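Local structure of glycogen accumulation regulator GarA (Mycobacterium tuberculosis, 6I2P) at residues Ala76-Gly81 and Ser86-Asp91. The protein probably regulates central carbon and nitrogen metabolism, including glycogen accumulation, through a forkhead-associated (FHA) domain, a module that recognises phosphothreonine. Sequence-based numbering, arbitrary orientation.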
ATOM      1  N   ALA C  76      32.671  -9.859  -8.539  1.00 63.20           N
ATOM      2  CA  ALA C  76      32.062 -11.180  -8.690  1.00 62.74           C
ATOM      3  C   ALA C  76      30.689 -11.200  -8.005  1.00 64.25           C
ATOM      4  O   ALA C  76      29.771 -11.850  -8.499  1.00 62.43           O
ATOM      5  CB  ALA C  76      32.962 -12.251  -8.094  1.00 66.60           C
ATOM      6  N   ILE C  77      30.559 -10.492  -6.868  1.00 60.35           N
ATOM      7  CA  ILE C  77      29.316 -10.386  -6.098  1.00 57.83           C
ATOM      8  C   ILE C  77      29.053  -8.913  -5.770  1.00 60.06           C
ATOM      9  O   ILE C  77      29.928  -8.232  -5.229  1.00 61.97           O
ATOM     10  CB  ILE C  77      29.329 -11.306  -4.832  1.00 62.08           C
ATOM     11  CG1 ILE C  77      29.315 -12.796  -5.234  1.00 63.49           C
ATOM     12  CG2 ILE C  77      28.133 -11.006  -3.896  1.00 60.82           C
ATOM     13  CD1 ILE C  77      29.951 -13.745  -4.242  1.00 71.96           C
ATOM     14  N   THR C  78      27.859  -8.427  -6.127  1.00 52.66           N
ATOM     15  CA  THR C  78      27.444  -7.052  -5.877  1.00 51.04           C
ATOM     16  C   THR C  78      26.076  -7.091  -5.194  1.00 54.27           C
ATOM     17  O   THR C  78      25.087  -7.477  -5.817  1.00 52.76           O
ATOM     18  CB  THR C  78      27.473  -6.221  -7.176  1.00 54.75           C
ATOM     19  OG1 THR C  78      28.615  -6.572  -7.958  1.00 59.67           O
ATOM     20  CG2 THR C  78      27.499  -4.738  -6.914  1.00 49.07           C
ATOM     21  N   SER C  79      26.022  -6.749  -3.904  1.00 51.68           N
ATOM     22  CA  SER C  79      24.763  -6.783  -3.157  1.00 50.67           C
ATOM     23  C   SER C  79      23.873  -5.578  -3.470  1.00 52.98           C
ATOM     24  O   SER C  79      24.378  -4.491  -3.754  1.00 53.10           O
ATOM     25  CB  SER C  79      25.018  -6.908  -1.657  1.00 55.09           C
ATOM     26  OG  SER C  79      25.815  -5.840  -1.173  1.00 64.80           O
ATOM     27  N   ALA C  80      22.548  -5.786  -3.430  1.00 47.38           N
ATOM     28  CA  ALA C  80      21.556  -4.744  -3.692  1.00 45.84           C
ATOM     29  C   ALA C  80      20.433  -4.820  -2.650  1.00 48.47           C
ATOM     30  O   ALA C  80      19.814  -5.872  -2.483  1.00 46.17           O
ATOM     31  CB  ALA C  80      20.992  -4.888  -5.107  1.00 44.88           C
ATOM     32  N   GLY C  81      20.216  -3.716  -1.936  1.00 46.86           N
ATOM     33  CA  GLY C  81      19.191  -3.637  -0.901  1.00 47.19           C
ATOM     34  C   GLY C  81      19.110  -2.302  -0.197  1.00 52.31           C
ATOM     35  O   GLY C  81      19.792  -1.349  -0.589  1.00 53.03           O
ATOM     36  N   SER C  86      25.006  -2.048   1.686  1.00 57.35           N
ATOM     37  CA  SER C  86      24.754  -2.583   0.335  1.00 54.53           C
ATOM     38  C   SER C  86      25.618  -1.905  -0.722  1.00 58.46           C
ATOM     39  O   SER C  86      25.829  -0.693  -0.652  1.00 59.01           O
ATOM     40  CB  SER C  86      23.286  -2.431  -0.060  1.00 55.95           C
ATOM     41  OG  SER C  86      22.400  -3.057   0.854  1.00 66.02           O
ATOM     42  N   ASP C  87      26.108  -2.683  -1.703  1.00 54.58           N
ATOM     43  CA  ASP C  87      26.926  -2.158  -2.807  1.00 54.59           C
ATOM     44  C   ASP C  87      26.068  -1.262  -3.707  1.00 57.37           C
ATOM     45  O   ASP C  87      26.547  -0.243  -4.206  1.00 58.33           O
ATOM     46  CB  ASP C  87      27.553  -3.301  -3.623  1.00 55.86           C
ATOM     47  CG  ASP C  87      28.472  -4.216  -2.842  1.00 61.45           C
ATOM     48  OD1 ASP C  87      29.416  -3.706  -2.199  1.00 64.52           O
ATOM     49  OD2 ASP C  87      28.263  -5.445  -2.891  1.00 62.20           O
ATOM     50  N   ILE C  88      24.795  -1.652  -3.899  1.00 51.78           N
ATOM     51  CA  ILE C  88      23.791  -0.901  -4.650  1.00 49.67           C
ATOM     52  C   ILE C  88      22.697  -0.572  -3.634  1.00 53.78           C
ATOM     53  O   ILE C  88      21.806  -1.384  -3.374  1.00 53.06           O
ATOM     54  CB  ILE C  88      23.281  -1.675  -5.901  1.00 50.33           C
ATOM     55  CG1 ILE C  88      24.426  -1.904  -6.906  1.00 50.41           C
ATOM     56  CG2 ILE C  88      22.079  -0.969  -6.566  1.00 48.89           C
ATOM     57  CD1 ILE C  88      24.268  -3.108  -7.741  1.00 50.16           C
ATOM     58  N   PHE C  89      22.821   0.597  -3.006  1.00 51.56           N
ATOM     59  CA  PHE C  89      21.881   1.051  -1.990  1.00 52.02           C
ATOM     60  C   PHE C  89      20.584   1.518  -2.641  1.00 55.10           C
ATOM     61  O   PHE C  89      20.590   2.450  -3.444  1.00 54.85           O
ATOM     62  CB  PHE C  89      22.519   2.131  -1.095  1.00 56.14           C
ATOM     63  CG  PHE C  89      21.599   2.750  -0.072  1.00 58.73           C
ATOM     64  CD1 PHE C  89      21.136   2.009   1.009  1.00 62.29           C
ATOM     65  CD2 PHE C  89      21.219   4.083  -0.172  1.00 61.47           C
ATOM     66  CE1 PHE C  89      20.285   2.582   1.957  1.00 64.62           C
ATOM     67  CE2 PHE C  89      20.376   4.659   0.780  1.00 66.18           C
ATOM     68  CZ  PHE C  89      19.914   3.904   1.839  1.00 65.08           C
ATOM     69  N   LEU C  90      19.480   0.830  -2.330  1.00 51.06           N
ATOM     70  CA  LEU C  90      18.172   1.151  -2.889  1.00 50.08           C
ATOM     71  C   LEU C  90      17.194   1.488  -1.769  1.00 56.43           C
ATOM     72  O   LEU C  90      16.613   0.600  -1.141  1.00 55.30           O
ATOM     73  CB  LEU C  90      17.661   0.027  -3.813  1.00 48.30           C
ATOM     74  CG  LEU C  90      18.562  -0.353  -5.004  1.00 52.41           C
ATOM     75  CD1 LEU C  90      18.247  -1.758  -5.502  1.00 51.30           C
ATOM     76  CD2 LEU C  90      18.483   0.680  -6.143  1.00 53.34           C
ATOM     77  N   ASP C  91      17.083   2.788  -1.474  1.00 56.43           N
ATOM     78  CA  ASP C  91      16.226   3.309  -0.419  1.00 59.02           C
ATOM     79  C   ASP C  91      14.788   3.451  -0.886  1.00 63.15           C
ATOM     80  O   ASP C  91      14.429   4.418  -1.561  1.00 63.90           O
ATOM     81  CB  ASP C  91      16.780   4.633   0.136  1.00 64.13           C
ATOM     82  CG  ASP C  91      16.181   5.072   1.461  1.00 80.53           C
ATOM     83  OD1 ASP C  91      15.605   4.211   2.174  1.00 81.83           O
ATOM     84  OD2 ASP C  91      16.297   6.272   1.793  1.00 90.48           O
TER
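Ser79 and Asp87 hold each other by both backbone and side chain where the parallel strands 77-81 and 88-89 begin to pair, at one edge of the mixed sheet in the FHA-domain beta sandwich. The amide N of Ser79 gives a hydrogen bond of 2.8 Å to Asp87 OD2, which receives it on the anti lone pair. In return, the amide N of Asp87 reaches Ser79 OG over 3.2 Å, nearly straight. Serine suits this place because chi1 of 58° sets OG between its own backbone N and carbonyl carbon, where the oxygen accepts the N-H of Asp87; aspartate supplies the carboxylate for the other bond. Asp87 CB also rests on the methyl CG2 of Thr78.

The strand ladder then takes over: Ile88 N binds Ser79 O at 2.9 Å, and Gly81 N binds Ile88 O. Glycine fits the fully extended backbone close beside Ser86, whose OG hydrogen-bonds to His83 O within the connecting loop. On the buried face the small methyl of Ala80 fits against Phe102, its CB 4.0 Å from Ile88 CB, while Leu90 CD1 lies just beyond. Ile88 CD1 extends to Thr78 CG2; Phe71 and Leu73 of strand 70-73 in the other sheet pack on this apolar cluster. On its other edge strand 77-81 pairs antiparallel with 100-105, Ala80 with Ala100. At the far end Leu90 N meets Gly81 O at 2.8 Å. That bond is almost straight (176°), yet the donor sits 43° above the carbonyl plane.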